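PDB 4ND5: lactate dehydrogenase, adjacent gene encodes predicted malate dehydrogenase from Cryptosporidium parvum, which probably catalyses the reversible, NAD-dependent oxidation of (S)-lactate to pyruvate, as a member of the lactate/malate dehydrogenase superfamily. Local coordinates for residues A[4-9]-A[69-74]; A[10-15]-A[33-38]; A[100-105]-A[128-133]. All coordinates share one frame; numbering follows the deposited sequence.

Contact 1 (A[4-9]-A[69-74]); sequences RRKIAV and DISGSD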
loop_
_atom_site.group_PDB
_atom_site.type_symbol
_atom_site.label_atom_id
_atom_site.label_comp_id
_atom_site.label_asym_id
_atom_site.label_seq_id
_atom_site.Cartn_x
_atom_site.Cartn_y
_atom_site.Cartn_z
ATOM N N ARG A 4 -19.521 -2.630 -4.711
ATOM C CA ARG A 4 -18.359 -2.994 -3.912
ATOM C C ARG A 4 -18.205 -4.503 -3.941
ATOM O O ARG A 4 -19.201 -5.224 -3.968
ATOM C CB ARG A 4 -18.536 -2.562 -2.460
ATOM C CG ARG A 4 -18.623 -1.064 -2.225
ATOM C CD ARG A 4 -18.989 -0.781 -0.776
ATOM N NE ARG A 4 -18.813 0.632 -0.446
ATOM C CZ ARG A 4 -18.410 1.098 0.734
ATOM N NH1 ARG A 4 -18.268 2.406 0.901
ATOM N NH2 ARG A 4 -18.141 0.275 1.744
ATOM N N ARG A 5 -16.966 -4.980 -3.919
ATOM C CA ARG A 5 -16.719 -6.411 -3.773
ATOM C C ARG A 5 -17.165 -6.824 -2.377
ATOM O O ARG A 5 -17.208 -6.000 -1.457
ATOM C CB ARG A 5 -15.245 -6.761 -3.975
ATOM C CG ARG A 5 -14.629 -6.271 -5.273
ATOM C CD ARG A 5 -15.427 -6.644 -6.513
ATOM N NE ARG A 5 -14.623 -6.412 -7.712
ATOM C CZ ARG A 5 -15.070 -6.455 -8.963
ATOM N NH1 ARG A 5 -16.346 -6.713 -9.228
ATOM N NH2 ARG A 5 -14.227 -6.220 -9.963
ATOM N N LYS A 6 -17.508 -8.096 -2.229
ATOM C CA LYS A 6 -18.084 -8.593 -0.994
ATOM C C LYS A 6 -17.500 -9.962 -0.675
ATOM O O LYS A 6 -17.522 -10.859 -1.521
ATOM C CB LYS A 6 -19.608 -8.677 -1.133
ATOM C CG LYS A 6 -20.342 -9.038 0.151
ATOM C CD LYS A 6 -21.848 -8.905 -0.028
ATOM C CE LYS A 6 -22.582 -9.255 1.252
ATOM N NZ LYS A 6 -24.053 -9.092 1.110
ATOM N N ILE A 7 -16.958 -10.104 0.534
ATOM C CA ILE A 7 -16.396 -11.371 0.989
ATOM C C ILE A 7 -17.156 -11.850 2.221
ATOM O O ILE A 7 -17.267 -11.123 3.201
ATOM C CB ILE A 7 -14.900 -11.240 1.332
ATOM C CG1 ILE A 7 -14.106 -10.907 0.064
ATOM C CG2 ILE A 7 -14.387 -12.523 1.977
ATOM C CD1 ILE A 7 -12.607 -10.815 0.256
ATOM N N ALA A 8 -17.674 -13.074 2.161
ATOM C CA ALA A 8 -18.306 -13.695 3.317
ATOM C C ALA A 8 -17.297 -14.590 4.022
ATOM O O ALA A 8 -16.665 -15.440 3.390
ATOM C CB ALA A 8 -19.530 -14.497 2.896
ATOM N N VAL A 9 -17.145 -14.385 5.328
ATOM C CA VAL A 9 -16.265 -15.205 6.156
ATOM C C VAL A 9 -17.151 -16.037 7.079
ATOM O O VAL A 9 -17.873 -15.488 7.922
ATOM C CB VAL A 9 -15.292 -14.337 6.981
ATOM C CG1 VAL A 9 -14.381 -15.206 7.842
ATOM C CG2 VAL A 9 -14.466 -13.442 6.063
ATOM N N ASP A 69 -27.646 -12.462 4.612
ATOM C CA ASP A 69 -26.672 -11.375 4.572
ATOM C C ASP A 69 -25.450 -11.681 3.700
ATOM O O ASP A 69 -24.716 -10.762 3.336
ATOM C CB ASP A 69 -26.209 -11.020 5.987
ATOM C CG ASP A 69 -27.279 -10.311 6.795
ATOM O OD1 ASP A 69 -28.127 -9.614 6.206
ATOM O OD2 ASP A 69 -27.261 -10.439 8.030
ATOM N N ILE A 70 -25.216 -12.952 3.375
ATOM C CA ILE A 70 -24.112 -13.304 2.477
ATOM C C ILE A 70 -24.513 -13.270 0.997
ATOM O O ILE A 70 -23.721 -13.653 0.136
ATOM C CB ILE A 70 -23.458 -14.662 2.835
ATOM C CG1 ILE A 70 -24.338 -15.855 2.441
ATOM C CG2 ILE A 70 -23.114 -14.719 4.318
ATOM C CD1 ILE A 70 -23.551 -17.126 2.213
ATOM N N SER A 71 -25.719 -12.796 0.693
ATOM C CA SER A 71 -26.188 -12.759 -0.690
ATOM C C SER A 71 -25.307 -11.852 -1.540
ATOM O O SER A 71 -24.878 -10.791 -1.089
ATOM C CB SER A 71 -27.638 -12.280 -0.768
ATOM O OG SER A 71 -27.744 -10.930 -0.357
ATOM N N GLY A 72 -25.041 -12.281 -2.769
ATOM C CA GLY A 72 -24.206 -11.517 -3.693
ATOM C C GLY A 72 -22.728 -11.508 -3.336
ATOM O O GLY A 72 -21.971 -10.708 -3.882
ATOM N N SER A 73 -22.310 -12.393 -2.430
ATOM C CA SER A 73 -20.906 -12.503 -2.052
ATOM C C SER A 73 -20.099 -13.013 -3.234
ATOM O O SER A 73 -20.445 -14.034 -3.833
ATOM C CB SER A 73 -20.718 -13.450 -0.867
ATOM O OG SER A 73 -21.306 -12.917 0.304
ATOM N N ASP A 74 -19.028 -12.297 -3.562
ATOM C CA ASP A 74 -18.124 -12.706 -4.632
ATOM C C ASP A 74 -17.214 -13.838 -4.159
ATOM O O ASP A 74 -16.854 -14.727 -4.939
ATOM C CB ASP A 74 -17.280 -11.522 -5.103
ATOM C CG ASP A 74 -18.124 -10.346 -5.578
ATOM O OD1 ASP A 74 -18.933 -10.515 -6.503
ATOM O OD2 ASP A 74 -17.973 -9.242 -5.025
HETATM O O HOH W 1 -19.650 -7.383 -5.681
#
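Lys6 and Asp74 join the start of strand 6-10 to the loop that leads into strand 75-78. The backbone N of Asp74 donates to Lys6 O over 2.9 Å. Segment 69-74 ends a 3-10 turn and then makes a type II beta turn from Ile70 to Ser73. Gly72 takes the positive phi of that turn.

The carboxylate of Asp74 returns the bond. Its OD2 accepts from Lys6 N at 3.1 Å, on the anti side and 24° out of the carboxylate plane. A water bridges the same OD2 to Arg4 O, so two donors hold this oxygen. The guanidinium of Arg5 stands nearly perpendicular to the carboxylate and makes no salt bridge with it; its NH2 goes instead to Glu3 O of the second subunit.

Lys6 sends its side chain along the turn. CG is anti to the backbone N (chi1 -173°) and the rest of the chain is fully extended, which carries NZ to the far end of the turn. There NZ donates to Ser71 O at 2.9 Å, in its carbonyl plane, and to Asp69 O at 2.9 Å, where it stands above the plane. The ammonium thus ties down two carbonyls of the loop. This loop enters strand 75-78, the neighbour of strand 6-10 in the parallel sheet of the Rossmann-type NAD-binding domain. Arg4 donates to Thr58 O and forms salt bridges with Asp30 and with Asp250 of the second subunit, so this end of the sheet lies near a subunit interface.

Further along, Ala8 CB packs 3.9 Å from Ile70 CG2 and 3.5 Å from Ser73 OG. Ser73 OG bonds back to Ile70 O, which also accepts from Ser73 N. Both donors reach that carbonyl from the same face of its plane.

Contact 2 (A[10-15]-A[33-38]); sequences IGSGQI and LFDIAE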
loop_
_atom_site.group_PDB
_atom_site.type_symbol
_atom_site.label_atom_id
_atom_site.label_comp_id
_atom_site.label_asym_id
_atom_site.label_seq_id
_atom_site.Cartn_x
_atom_site.Cartn_y
_atom_site.Cartn_z
ATOM N N ILE A 10 -17.119 -17.357 6.891
ATOM C CA ILE A 10 -17.977 -18.263 7.653
ATOM C C ILE A 10 -17.183 -18.810 8.832
ATOM O O ILE A 10 -16.265 -19.613 8.656
ATOM C CB ILE A 10 -18.512 -19.438 6.798
ATOM C CG1 ILE A 10 -19.039 -18.952 5.441
ATOM C CG2 ILE A 10 -19.604 -20.185 7.548
ATOM C CD1 ILE A 10 -20.124 -17.904 5.523
ATOM N N GLY A 11 -17.536 -18.355 10.030
ATOM C CA GLY A 11 -16.811 -18.709 11.243
ATOM C C GLY A 11 -16.092 -17.483 11.771
ATOM O O GLY A 11 -15.221 -16.936 11.095
ATOM N N SER A 12 -16.460 -17.057 12.977
ATOM C CA SER A 12 -15.910 -15.845 13.585
ATOM C C SER A 12 -14.811 -16.157 14.600
ATOM O O SER A 12 -14.614 -15.403 15.553
ATOM C CB SER A 12 -17.030 -15.062 14.269
ATOM O OG SER A 12 -17.584 -15.813 15.338
ATOM N N GLY A 13 -14.095 -17.260 14.394
ATOM C CA GLY A 13 -12.978 -17.628 15.255
ATOM C C GLY A 13 -11.758 -16.752 15.008
ATOM O O GLY A 13 -11.878 -15.611 14.544
ATOM N N GLN A 14 -10.581 -17.288 15.309
ATOM C CA GLN A 14 -9.350 -16.504 15.245
ATOM C C GLN A 14 -8.898 -16.252 13.812
ATOM O O GLN A 14 -8.460 -15.146 13.489
ATOM C CB GLN A 14 -8.248 -17.172 16.067
ATOM C CG GLN A 14 -8.504 -17.063 17.563
ATOM C CD GLN A 14 -7.382 -17.641 18.406
ATOM O OE1 GLN A 14 -7.195 -18.859 18.459
ATOM N NE2 GLN A 14 -6.641 -16.769 19.085
ATOM N N ILE A 15 -9.025 -17.264 12.955
ATOM C CA ILE A 15 -8.701 -17.116 11.535
ATOM C C ILE A 15 -9.712 -16.182 10.869
ATOM O O ILE A 15 -9.323 -15.239 10.176
ATOM C CB ILE A 15 -8.644 -18.480 10.806
ATOM C CG1 ILE A 15 -7.489 -19.322 11.361
ATOM C CG2 ILE A 15 -8.453 -18.295 9.304
ATOM C CD1 ILE A 15 -7.498 -20.767 10.907
ATOM N N LEU A 33 -19.174 -11.113 8.280
ATOM C CA LEU A 33 -18.629 -12.113 9.186
ATOM C C LEU A 33 -19.780 -12.920 9.790
ATOM O O LEU A 33 -20.568 -12.398 10.580
ATOM C CB LEU A 33 -17.802 -11.436 10.283
ATOM C CG LEU A 33 -16.975 -12.335 11.204
ATOM C CD1 LEU A 33 -16.045 -13.246 10.416
ATOM C CD2 LEU A 33 -16.178 -11.477 12.175
ATOM N N PHE A 34 -19.876 -14.186 9.389
ATOM C CA PHE A 34 -20.978 -15.064 9.782
ATOM C C PHE A 34 -20.555 -16.039 10.874
ATOM O O PHE A 34 -19.501 -16.664 10.775
ATOM C CB PHE A 34 -21.475 -15.870 8.572
ATOM C CG PHE A 34 -22.610 -16.811 8.890
ATOM C CD1 PHE A 34 -23.929 -16.425 8.688
ATOM C CD2 PHE A 34 -22.361 -18.087 9.392
ATOM C CE1 PHE A 34 -24.977 -17.289 8.983
ATOM C CE2 PHE A 34 -23.406 -18.950 9.691
ATOM C CZ PHE A 34 -24.714 -18.552 9.484
ATOM N N ASP A 35 -21.390 -16.171 11.901
ATOM C CA ASP A 35 -21.255 -17.254 12.876
ATOM C C ASP A 35 -22.581 -17.486 13.611
ATOM O O ASP A 35 -23.436 -16.598 13.661
ATOM C CB ASP A 35 -20.128 -16.954 13.872
ATOM C CG ASP A 35 -19.611 -18.205 14.566
ATOM O OD1 ASP A 35 -18.464 -18.619 14.284
ATOM O OD2 ASP A 35 -20.354 -18.783 15.385
ATOM N N ILE A 36 -22.740 -18.684 14.169
ATOM C CA ILE A 36 -23.922 -19.036 14.964
ATOM C C ILE A 36 -23.863 -18.364 16.330
ATOM O O ILE A 36 -24.875 -17.874 16.832
ATOM C CB ILE A 36 -24.018 -20.558 15.221
ATOM C CG1 ILE A 36 -24.016 -21.351 13.911
ATOM C CG2 ILE A 36 -25.273 -20.887 16.026
ATOM C CD1 ILE A 36 -23.537 -22.780 14.084
ATOM N N ALA A 37 -22.673 -18.362 16.928
ATOM C CA ALA A 37 -22.473 -17.847 18.282
ATOM C C ALA A 37 -23.035 -16.439 18.452
ATOM O O ALA A 37 -22.865 -15.577 17.588
ATOM C CB ALA A 37 -20.995 -17.869 18.642
ATOM N N GLU A 38 -23.707 -16.230 19.580
ATOM C CA GLU A 38 -24.333 -14.957 19.904
ATOM C C GLU A 38 -23.265 -13.896 20.164
ATOM O O GLU A 38 -22.381 -14.094 20.995
ATOM C CB GLU A 38 -25.208 -15.135 21.150
ATOM C CG GLU A 38 -26.143 -13.978 21.471
ATOM C CD GLU A 38 -26.918 -14.193 22.764
ATOM O OE1 GLU A 38 -26.488 -15.019 23.604
ATOM O OE2 GLU A 38 -27.963 -13.530 22.947
#
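Gly11 and Ser12 meet Phe34 and Asp35 where two parallel strands end, and backbone bonding leads the contact. Gly11 N donates to Phe34 O at 2.7 Å, with an N-H...O angle of 160°. It follows the parallel bridge between Ile10 and Phe34. Gly11 has a positive phi, and a CB there would press on the carbonyl of Ile10.

The carboxylate of Asp35 supplies the side-chain hydrogen bonds. OD1 accepts from Ser12 N over 2.9 Å, almost straight at 175°, through its anti lone pair. OD2 uses its own anti lone pair for Ala37 N at 2.8 Å, which closes an Asx turn. One bond on each oxygen fixes the rotation of the group. Ser12 OG lies 3.1 Å from Asp35 OD1.

Asp35 is an observed NAD(+)-binding residue. Gly11 to Ile15 fall in the glycine-rich loop of the GxGxxG type, predicted to bind NAD(+); Gln14 and Ile15 are seen to do so. The contact therefore braces the loop against the acidic residue that, in Rossmann enzymes, usually meets the adenosine ribose.

Apolar packing flanks the polar pairs. Ile10 CD1 rests 3.9 Å from Phe34 CB, while Leu33 CD1 lies 3.8 Å from Gly11 O. With chi1 at -171° the Leu33 branch points away from its own N and comes up to the loop.

This is the first beta-alpha-beta unit: strand 6-10, helix 14-26, strand 30-34. Gly13 occupies the N-cap position of helix 14-26. Helix 40-55 covers Ser12 through Ile40 and Pro41, and strand 75-78 lines the other side of strand 6-10.

Contact 3 (A[100-105]-A[128-133]); sequences ILDSVA and VSHFQK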
loop_
_atom_site.group_PDB
_atom_site.type_symbol
_atom_site.label_atom_id
_atom_site.label_comp_id
_atom_site.label_asym_id
_atom_site.label_seq_id
_atom_site.Cartn_x
_atom_site.Cartn_y
_atom_site.Cartn_z
ATOM N N ILE A 100 -21.243 -29.191 9.267
ATOM C CA ILE A 100 -21.145 -27.737 9.168
ATOM C C ILE A 100 -21.143 -27.315 7.697
ATOM O O ILE A 100 -21.831 -26.369 7.328
ATOM C CB ILE A 100 -19.900 -27.180 9.899
ATOM C CG1 ILE A 100 -19.983 -27.484 11.400
ATOM C CG2 ILE A 100 -19.780 -25.675 9.690
ATOM C CD1 ILE A 100 -18.709 -27.200 12.168
ATOM N N LEU A 101 -20.396 -28.032 6.858
ATOM C CA LEU A 101 -20.314 -27.708 5.429
ATOM C C LEU A 101 -21.656 -27.869 4.708
ATOM O O LEU A 101 -21.982 -27.080 3.819
ATOM C CB LEU A 101 -19.242 -28.556 4.737
ATOM C CG LEU A 101 -17.798 -28.307 5.169
ATOM C CD1 LEU A 101 -16.867 -29.262 4.447
ATOM C CD2 LEU A 101 -17.378 -26.866 4.910
ATOM N N ASP A 102 -22.425 -28.889 5.087
ATOM C CA ASP A 102 -23.785 -29.066 4.561
ATOM C C ASP A 102 -24.623 -27.822 4.798
ATOM O O ASP A 102 -25.313 -27.344 3.898
ATOM C CB ASP A 102 -24.484 -30.254 5.232
ATOM C CG ASP A 102 -23.950 -31.593 4.768
ATOM O OD1 ASP A 102 -24.417 -32.623 5.302
ATOM O OD2 ASP A 102 -23.076 -31.623 3.878
ATOM N N SER A 103 -24.567 -27.306 6.020
ATOM C CA SER A 103 -25.319 -26.112 6.375
ATOM C C SER A 103 -24.828 -24.893 5.579
ATOM O O SER A 103 -25.635 -24.098 5.098
ATOM C CB SER A 103 -25.219 -25.847 7.878
ATOM O OG SER A 103 -26.001 -24.724 8.241
ATOM N N VAL A 104 -23.513 -24.763 5.424
ATOM C CA VAL A 104 -22.939 -23.640 4.671
ATOM C C VAL A 104 -23.268 -23.762 3.186
ATOM O O VAL A 104 -23.597 -22.766 2.534
ATOM C CB VAL A 104 -21.409 -23.534 4.860
ATOM C CG1 VAL A 104 -20.841 -22.401 4.014
ATOM C CG2 VAL A 104 -21.066 -23.313 6.324
ATOM N N ALA A 105 -23.188 -24.983 2.662
ATOM C CA ALA A 105 -23.521 -25.260 1.256
ATOM C C ALA A 105 -24.925 -24.785 0.894
ATOM O O ALA A 105 -25.125 -24.165 -0.152
ATOM C CB ALA A 105 -23.385 -26.744 0.964
ATOM N N VAL A 128 -13.209 -30.231 1.112
ATOM C CA VAL A 128 -13.433 -29.387 -0.066
ATOM C C VAL A 128 -14.312 -30.154 -1.054
ATOM O O VAL A 128 -15.354 -29.654 -1.492
ATOM C CB VAL A 128 -12.107 -28.963 -0.740
ATOM C CG1 VAL A 128 -12.371 -28.192 -2.025
ATOM C CG2 VAL A 128 -11.270 -28.107 0.202
ATOM N N SER A 129 -13.886 -31.377 -1.372
ATOM C CA SER A 129 -14.645 -32.286 -2.233
ATOM C C SER A 129 -16.097 -32.412 -1.771
ATOM O O SER A 129 -17.023 -32.275 -2.570
ATOM C CB SER A 129 -13.979 -33.667 -2.258
ATOM O OG SER A 129 -14.513 -34.483 -3.283
ATOM N N HIS A 130 -16.291 -32.648 -0.476
ATOM C CA HIS A 130 -17.637 -32.763 0.095
ATOM C C HIS A 130 -18.476 -31.499 -0.120
ATOM O O HIS A 130 -19.642 -31.589 -0.504
ATOM C CB HIS A 130 -17.562 -33.098 1.586
ATOM C CG HIS A 130 -18.896 -33.156 2.259
ATOM N ND1 HIS A 130 -19.785 -34.189 2.058
ATOM C CD2 HIS A 130 -19.494 -32.309 3.128
ATOM C CE1 HIS A 130 -20.874 -33.977 2.776
ATOM N NE2 HIS A 130 -20.725 -32.842 3.434
ATOM N N PHE A 131 -17.895 -30.323 0.125
ATOM C CA PHE A 131 -18.617 -29.071 -0.117
ATOM C C PHE A 131 -19.006 -28.944 -1.589
ATOM O O PHE A 131 -20.119 -28.535 -1.906
ATOM C CB PHE A 131 -17.804 -27.837 0.306
ATOM C CG PHE A 131 -18.544 -26.538 0.105
ATOM C CD1 PHE A 131 -19.315 -26.001 1.122
ATOM C CD2 PHE A 131 -18.502 -25.878 -1.118
ATOM C CE1 PHE A 131 -20.014 -24.822 0.938
ATOM C CE2 PHE A 131 -19.199 -24.698 -1.313
ATOM C CZ PHE A 131 -19.956 -24.165 -0.283
ATOM N N GLN A 132 -18.084 -29.281 -2.483
ATOM C CA GLN A 132 -18.368 -29.229 -3.915
ATOM C C GLN A 132 -19.542 -30.147 -4.268
ATOM O O GLN A 132 -20.447 -29.742 -4.996
ATOM C CB GLN A 132 -17.133 -29.614 -4.734
ATOM C CG GLN A 132 -17.271 -29.347 -6.227
ATOM C CD GLN A 132 -18.170 -30.343 -6.942
ATOM O OE1 GLN A 132 -18.089 -31.553 -6.713
ATOM N NE2 GLN A 132 -19.035 -29.837 -7.814
ATOM N N LYS A 133 -19.517 -31.374 -3.748
ATOM C CA LYS A 133 -20.563 -32.364 -4.031
ATOM C C LYS A 133 -21.930 -31.954 -3.476
ATOM O O LYS A 133 -22.938 -32.073 -4.168
ATOM C CB LYS A 133 -20.171 -33.738 -3.476
ATOM C CG LYS A 133 -19.015 -34.404 -4.207
ATOM C CD LYS A 133 -18.408 -35.524 -3.371
ATOM C CE LYS A 133 -17.218 -36.164 -4.062
ATOM N NZ LYS A 133 -16.371 -36.929 -3.102
#
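His130 and Asp102 form a histidine-carboxylate hydrogen bond between two helices otherwise joined by apolar packing. NE2 of His130 donates to Asp102 OD2 at 2.7 Å. The bond is bent, with an N-H...O angle of 136°. OD2 is met on the syn side, by a donor tilted out of the carboxylate plane, and the ring and carboxylate planes are 36° apart. The same NE2 has a weak bond to Ala98 O. The acid would tend to favour a protonated imidazole. His130 is not the predicted proton acceptor; that is His177.

The His130 ring leaves its CB on the side opposite the backbone N, which swings it across to helix 94-111. The edge of the ring also meets Leu101, whose CB is 4.1 Å from His130 CD2.

Phe131 fills the middle of the interface. Its CE1 comes 3.5 Å from Ala105 CA and 3.9 Å from Ala105 CB. Val104 CG1 approaches the same CE1 to 4.0 Å, its side chain about at right angles to that of Phe131. Leu101 CD2 stands 4.3 Å from Phe131 CD1. The small side chain of Ala105 lets the ring lie close to the helix backbone.

The helix axes pass 9.4 Å apart at closest, and their N-to-C directions differ by 38°. Strand 116-119 separates the two helices in sequence. Leu101, Val104 and Phe131 all touch Ile78 of strand 75-78, so the pair packs against the parallel sheet. On its far side helix 124-135 meets strand 270-279, where Val128, Ser129 and Gln132 pack on Tyr271.

Overall arrangement
All three contacts lie in the NAD-binding domain. Contacts 2 and 3 are buried; contact 1 is partly buried and borders a second subunit. Contacts 1 and 2 share strand 6-10 and touch directly, as Val9 O lies 2.8 Å from Phe34 N, a probable hydrogen bond. Contact 1 works at the entry of that strand and contact 2 at its exit, in the coenzyme-binding loop. Contact 3 joins helices rather than strand ends. It meets contact 2 where Ile10 CG2 packs on Val104 CG2, but does not touch contact 1. Lysine and aspartate gripping backbone dominate contact 1, contact 2 combines a strand-end backbone bond with one aspartate, and contact 3 is mainly apolar.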